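Local coordinates for protein ACDH-11, isoform b (Caenorhabditis elegans, PDB 4Y9J) that belongs to the acyl-CoA dehydrogenase family and binds flavin-adenine dinucleotide in a four-chain assembly, at residues B[203-208]-B[219-224]. Sequence-based numbering, arbitrary orientation.
With FAD (flavin-adenine dinucleotide), chain E.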
ATOM      1  N   CYS B 203     -19.972  -5.456 -29.621  1.00 38.19           N
ATOM      2  CA  CYS B 203     -20.960  -5.085 -28.622  1.00 38.91           C
ATOM      3  C   CYS B 203     -21.951  -6.210 -28.394  1.00 38.87           C
ATOM      4  O   CYS B 203     -22.644  -6.631 -29.314  1.00 39.22           O
ATOM      5  CB  CYS B 203     -21.688  -3.803 -29.034  1.00 40.42           C
ATOM      6  SG  CYS B 203     -22.989  -3.292 -27.833  1.00 41.05           S
ATOM      7  N   ASP B 204     -22.050  -6.651 -27.138  1.00 38.32           N
ATOM      8  CA  ASP B 204     -23.017  -7.671 -26.706  1.00 39.02           C
ATOM      9  C   ASP B 204     -23.819  -7.145 -25.479  1.00 39.74           C
ATOM     10  O   ASP B 204     -24.077  -7.923 -24.508  1.00 40.32           O
ATOM     11  CB  ASP B 204     -22.245  -8.930 -26.302  1.00 39.10           C
ATOM     12  CG  ASP B 204     -23.076 -10.167 -26.394  1.00 41.35           C
ATOM     13  OD1 ASP B 204     -23.761 -10.372 -27.446  1.00 44.59           O
ATOM     14  OD2 ASP B 204     -23.058 -10.972 -25.463  1.00 43.90           O
ATOM     15  N   THR B 205     -24.259  -5.875 -25.551  1.00 38.34           N
ATOM     16  CA  THR B 205     -25.232  -5.332 -24.600  1.00 39.30           C
ATOM     17  C   THR B 205     -26.584  -5.249 -25.222  1.00 40.72           C
ATOM     18  O   THR B 205     -26.686  -4.857 -26.400  1.00 40.34           O
ATOM     19  CB  THR B 205     -24.746  -3.977 -24.111  1.00 38.29           C
ATOM     20  OG1 THR B 205     -23.503  -4.189 -23.453  1.00 38.15           O
ATOM     21  CG2 THR B 205     -25.718  -3.325 -23.166  1.00 39.20           C
ATOM     22  N   TYR B 206     -27.630  -5.640 -24.449  1.00 40.63           N
ATOM     23  CA  TYR B 206     -28.981  -5.800 -24.928  1.00 43.31           C
ATOM     24  C   TYR B 206     -29.879  -4.870 -24.144  1.00 43.79           C
ATOM     25  O   TYR B 206     -29.617  -4.590 -22.950  1.00 44.38           O
ATOM     26  CB  TYR B 206     -29.457  -7.269 -24.814  1.00 43.82           C
ATOM     27  CG  TYR B 206     -28.615  -8.121 -25.705  1.00 42.81           C
ATOM     28  CD1 TYR B 206     -27.385  -8.578 -25.276  1.00 41.03           C
ATOM     29  CD2 TYR B 206     -28.992  -8.374 -27.014  1.00 44.06           C
ATOM     30  CE1 TYR B 206     -26.545  -9.290 -26.110  1.00 42.13           C
ATOM     31  CE2 TYR B 206     -28.175  -9.068 -27.870  1.00 44.09           C
ATOM     32  CZ  TYR B 206     -26.937  -9.519 -27.425  1.00 44.06           C
ATOM     33  OH  TYR B 206     -26.124 -10.259 -28.232  1.00 45.49           O
ATOM     34  N   ALA B 207     -30.891  -4.365 -24.822  1.00 45.43           N
ATOM     35  CA  ALA B 207     -31.833  -3.390 -24.265  1.00 45.90           C
ATOM     36  C   ALA B 207     -33.228  -3.948 -24.352  1.00 48.67           C
ATOM     37  O   ALA B 207     -33.720  -4.258 -25.451  1.00 50.32           O
ATOM     38  CB  ALA B 207     -31.765  -2.084 -25.036  1.00 46.10           C
ATOM     39  N   VAL B 208     -33.880  -4.070 -23.195  1.00 47.18           N
ATOM     40  CA  VAL B 208     -35.195  -4.633 -23.155  1.00 49.83           C
ATOM     41  C   VAL B 208     -36.203  -3.546 -22.870  1.00 50.62           C
ATOM     42  O   VAL B 208     -36.116  -2.882 -21.870  1.00 50.44           O
ATOM     43  CB  VAL B 208     -35.313  -5.720 -22.086  1.00 50.22           C
ATOM     44  CG1 VAL B 208     -36.754  -6.179 -21.956  1.00 51.75           C
ATOM     45  CG2 VAL B 208     -34.420  -6.902 -22.451  1.00 50.08           C
ATOM     46  N   GLY B 219     -25.564  -5.979 -20.031  1.00 36.21           N
ATOM     47  CA  GLY B 219     -24.279  -6.087 -20.746  1.00 35.59           C
ATOM     48  C   GLY B 219     -23.097  -5.890 -19.863  1.00 35.47           C
ATOM     49  O   GLY B 219     -23.260  -5.644 -18.616  1.00 34.39           O
ATOM     50  N   TYR B 220     -21.901  -5.952 -20.465  1.00 32.70           N
ATOM     51  CA  TYR B 220     -20.679  -5.780 -19.750  1.00 31.24           C
ATOM     52  C   TYR B 220     -19.833  -4.706 -20.437  1.00 32.75           C
ATOM     53  O   TYR B 220     -19.464  -4.904 -21.607  1.00 33.10           O
ATOM     54  CB  TYR B 220     -19.906  -7.096 -19.675  1.00 32.43           C
ATOM     55  CG  TYR B 220     -18.795  -7.097 -18.635  1.00 31.31           C
ATOM     56  CD1 TYR B 220     -17.564  -6.478 -18.830  1.00 30.27           C
ATOM     57  CD2 TYR B 220     -18.964  -7.809 -17.481  1.00 35.80           C
ATOM     58  CE1 TYR B 220     -16.567  -6.538 -17.862  1.00 30.47           C
ATOM     59  CE2 TYR B 220     -18.009  -7.817 -16.490  1.00 38.74           C
ATOM     60  CZ  TYR B 220     -16.807  -7.228 -16.674  1.00 33.92           C
ATOM     61  OH  TYR B 220     -15.902  -7.279 -15.634  1.00 34.84           O
ATOM     62  N   LYS B 221     -19.577  -3.578 -19.785  1.00 29.14           N
ATOM     63  CA  LYS B 221     -18.778  -2.517 -20.381  1.00 30.77           C
ATOM     64  C   LYS B 221     -17.344  -2.692 -19.884  1.00 31.64           C
ATOM     65  O   LYS B 221     -17.053  -2.656 -18.696  1.00 29.41           O
ATOM     66  CB  LYS B 221     -19.367  -1.174 -20.031  1.00 31.83           C
ATOM     67  CG  LYS B 221     -20.765  -1.020 -20.563  1.00 33.49           C
ATOM     68  CD  LYS B 221     -20.811  -1.095 -22.116  1.00 33.38           C
ATOM     69  CE  LYS B 221     -22.225  -1.064 -22.635  1.00 38.47           C
ATOM     70  NZ  LYS B 221     -22.218  -0.886 -24.114  1.00 38.99           N
ATOM     71  N   TRP B 222     -16.435  -2.907 -20.811  1.00 30.81           N
ATOM     72  CA  TRP B 222     -15.081  -3.374 -20.497  1.00 30.62           C
ATOM     73  C   TRP B 222     -14.137  -2.274 -20.102  1.00 28.17           C
ATOM     74  O   TRP B 222     -13.194  -2.563 -19.372  1.00 27.07           O
ATOM     75  CB  TRP B 222     -14.554  -4.159 -21.709  1.00 32.05           C
ATOM     76  CG  TRP B 222     -13.198  -4.745 -21.680  1.00 30.27           C
ATOM     77  CD1 TRP B 222     -12.295  -4.677 -22.727  1.00 31.08           C
ATOM     78  CD2 TRP B 222     -12.645  -5.654 -20.733  1.00 30.75           C
ATOM     79  NE1 TRP B 222     -11.158  -5.378 -22.421  1.00 34.26           N
ATOM     80  CE2 TRP B 222     -11.354  -6.022 -21.215  1.00 32.82           C
ATOM     81  CE3 TRP B 222     -13.109  -6.235 -19.538  1.00 32.15           C
ATOM     82  CZ2 TRP B 222     -10.523  -6.889 -20.506  1.00 31.84           C
ATOM     83  CZ3 TRP B 222     -12.271  -7.084 -18.824  1.00 31.71           C
ATOM     84  CH2 TRP B 222     -10.985  -7.392 -19.306  1.00 32.04           C
ATOM     85  N   PHE B 223     -14.322  -1.066 -20.639  1.00 27.25           N
ATOM     86  CA  PHE B 223     -13.603   0.130 -20.211  1.00 29.83           C
ATOM     87  C   PHE B 223     -14.645   1.225 -20.068  1.00 30.78           C
ATOM     88  O   PHE B 223     -15.247   1.610 -21.087  1.00 29.93           O
ATOM     89  CB  PHE B 223     -12.556   0.688 -21.207  1.00 27.57           C
ATOM     90  CG  PHE B 223     -11.269  -0.120 -21.287  1.00 27.95           C
ATOM     91  CD1 PHE B 223     -11.249  -1.385 -21.878  1.00 31.76           C
ATOM     92  CD2 PHE B 223     -10.102   0.340 -20.689  1.00 29.56           C
ATOM     93  CE1 PHE B 223     -10.031  -2.129 -21.912  1.00 31.19           C
ATOM     94  CE2 PHE B 223      -8.922  -0.414 -20.722  1.00 29.27           C
ATOM     95  CZ  PHE B 223      -8.910  -1.636 -21.325  1.00 29.64           C
ATOM     96  N   SER B 224     -14.793   1.743 -18.842  1.00 28.61           N
ATOM     97  CA  SER B 224     -15.714   2.898 -18.593  1.00 28.74           C
ATOM     98  C   SER B 224     -15.008   3.919 -17.739  1.00 29.89           C
ATOM     99  O   SER B 224     -14.927   3.765 -16.511  1.00 28.48           O
ATOM    100  CB  SER B 224     -16.954   2.378 -17.854  1.00 30.49           C
ATOM    101  OG  SER B 224     -17.678   1.530 -18.663  1.00 32.64           O
TER
HETATM  102  PA  FAD E 701      -8.402  -3.943 -30.472  1.00 38.88           P
HETATM  103  O1A FAD E 701      -9.297  -3.403 -31.587  1.00 39.23           O
HETATM  104  O2A FAD E 701      -8.655  -5.380 -29.984  1.00 40.35           O
HETATM  105  O5B FAD E 701      -6.873  -4.020 -30.987  1.00 37.08           O
HETATM  106  C5B FAD E 701      -6.249  -2.836 -31.469  1.00 38.76           C
HETATM  107  C4B FAD E 701      -5.247  -3.253 -32.510  1.00 37.93           C
HETATM  108  O4B FAD E 701      -6.016  -3.925 -33.531  1.00 37.39           O
HETATM  109  C3B FAD E 701      -4.498  -2.114 -33.124  1.00 39.83           C
HETATM  110  O3B FAD E 701      -3.257  -2.561 -33.789  1.00 40.33           O
HETATM  111  C2B FAD E 701      -5.447  -1.795 -34.264  1.00 37.30           C
HETATM  112  O2B FAD E 701      -4.799  -1.039 -35.300  1.00 40.24           O
HETATM  113  C1B FAD E 701      -5.829  -3.218 -34.738  1.00 38.85           C
HETATM  114  N9A FAD E 701      -7.033  -3.209 -35.590  1.00 38.93           N
HETATM  115  C8A FAD E 701      -8.334  -3.108 -35.173  1.00 38.54           C
HETATM  116  N7A FAD E 701      -9.162  -3.068 -36.258  1.00 40.88           N
HETATM  117  C5A FAD E 701      -8.386  -3.195 -37.379  1.00 39.91           C
HETATM  118  C6A FAD E 701      -8.626  -3.239 -38.824  1.00 40.60           C
HETATM  119  N6A FAD E 701      -9.900  -3.178 -39.306  1.00 40.90           N
HETATM  120  N1A FAD E 701      -7.539  -3.358 -39.625  1.00 40.00           N
HETATM  121  C2A FAD E 701      -6.290  -3.398 -39.144  1.00 38.69           C
HETATM  122  N3A FAD E 701      -5.994  -3.371 -37.845  1.00 37.67           N
HETATM  123  C4A FAD E 701      -6.993  -3.275 -36.937  1.00 40.07           C
HETATM  124  N1  FAD E 701     -13.639   2.812 -24.201  1.00 33.66           N
HETATM  125  C2  FAD E 701     -14.878   3.281 -23.864  1.00 34.86           C
HETATM  126  O2  FAD E 701     -15.831   2.991 -24.634  1.00 37.73           O
HETATM  127  N3  FAD E 701     -15.110   4.084 -22.881  1.00 34.99           N
HETATM  128  C4  FAD E 701     -14.222   4.509 -22.014  1.00 34.00           C
HETATM  129  O4  FAD E 701     -14.513   5.241 -21.095  1.00 34.37           O
HETATM  130  C4X FAD E 701     -12.820   4.026 -22.285  1.00 33.32           C
HETATM  131  N5  FAD E 701     -11.840   4.329 -21.324  1.00 34.72           N
HETATM  132  C5X FAD E 701     -10.569   3.798 -21.678  1.00 31.57           C
HETATM  133  C6  FAD E 701      -9.528   4.140 -20.764  1.00 31.71           C
HETATM  134  C7  FAD E 701      -8.201   3.675 -21.054  1.00 30.75           C
HETATM  135  C7M FAD E 701      -7.151   4.102 -20.081  1.00 31.92           C
HETATM  136  C8  FAD E 701      -7.999   2.817 -22.204  1.00 30.23           C
HETATM  137  C8M FAD E 701      -6.587   2.287 -22.503  1.00 31.50           C
HETATM  138  C9  FAD E 701      -9.007   2.476 -23.098  1.00 29.82           C
HETATM  139  C9A FAD E 701     -10.339   2.939 -22.837  1.00 31.54           C
HETATM  140  N10 FAD E 701     -11.352   2.579 -23.681  1.00 32.04           N
HETATM  141  C10 FAD E 701     -12.633   3.105 -23.381  1.00 33.18           C
HETATM  142  C1' FAD E 701     -11.158   1.667 -24.750  1.00 35.98           C
HETATM  143  C2' FAD E 701     -10.510   2.131 -26.060  1.00 36.40           C
HETATM  144  O2' FAD E 701     -11.397   2.877 -26.871  1.00 39.22           O
HETATM  145  C3' FAD E 701     -10.034   0.895 -26.818  1.00 37.98           C
HETATM  146  O3' FAD E 701      -9.010   0.356 -26.020  1.00 34.24           O
HETATM  147  C4' FAD E 701      -9.555   1.252 -28.213  1.00 38.92           C
HETATM  148  O4' FAD E 701     -10.611   1.788 -29.012  1.00 38.77           O
HETATM  149  C5' FAD E 701      -8.912   0.040 -28.896  1.00 37.61           C
HETATM  150  O5' FAD E 701      -9.899  -1.068 -28.983  1.00 39.05           O
HETATM  151  P   FAD E 701      -9.490  -2.503 -28.250  1.00 37.72           P
HETATM  152  O1P FAD E 701      -8.983  -2.184 -26.900  1.00 32.77           O
HETATM  153  O2P FAD E 701     -10.651  -3.445 -28.451  1.00 38.65           O
HETATM  154  O3P FAD E 701      -8.252  -3.007 -29.194  1.00 37.93           O
HETATM  155  O   HOH W   1     -21.659  -7.244 -23.021  1.00 33.19           O
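T205 and G219 meet where the hairpin strands part, and the flat groups lie to either end of this meeting. The Y206 ring carries D204 OD1 at its edge, in plane; its OH donates to that oxygen in a bond of 2.5 Å, unusually short and so somewhat doubtful in length. D204 OD2 forms a salt bridge with R5 of a second subunit. The F223 ring lies obliquely against the flavin, with CD2 3.4 Å from FAD C9A.

Between them, G219 CA packs against T205 OG1 (3.4 Å) and CG2 (3.9 Å). The T205 and K221 side chains cross at about a right angle, and K221 CE comes to 3.5 Å from T205 OG1. The lysine chain bends at chi2 (-62°), and its CE and NZ lie beside T205 OG1. E192 joins the two: its OE2 accepts a hydrogen bond from T205 OG1 and forms a salt bridge with K221 NZ. No direct hydrogen bond links the segments, but one water accepts from Y220 N (2.9 Å) and donates weakly to D204 O.

Segment 203-208 leaves helix 199-202 at C203, in the beta-rich middle domain. Strand 206-209 pairs with strand 231-238, and strand 214-225 pairs with strand 285-298 and leads on to the flavin.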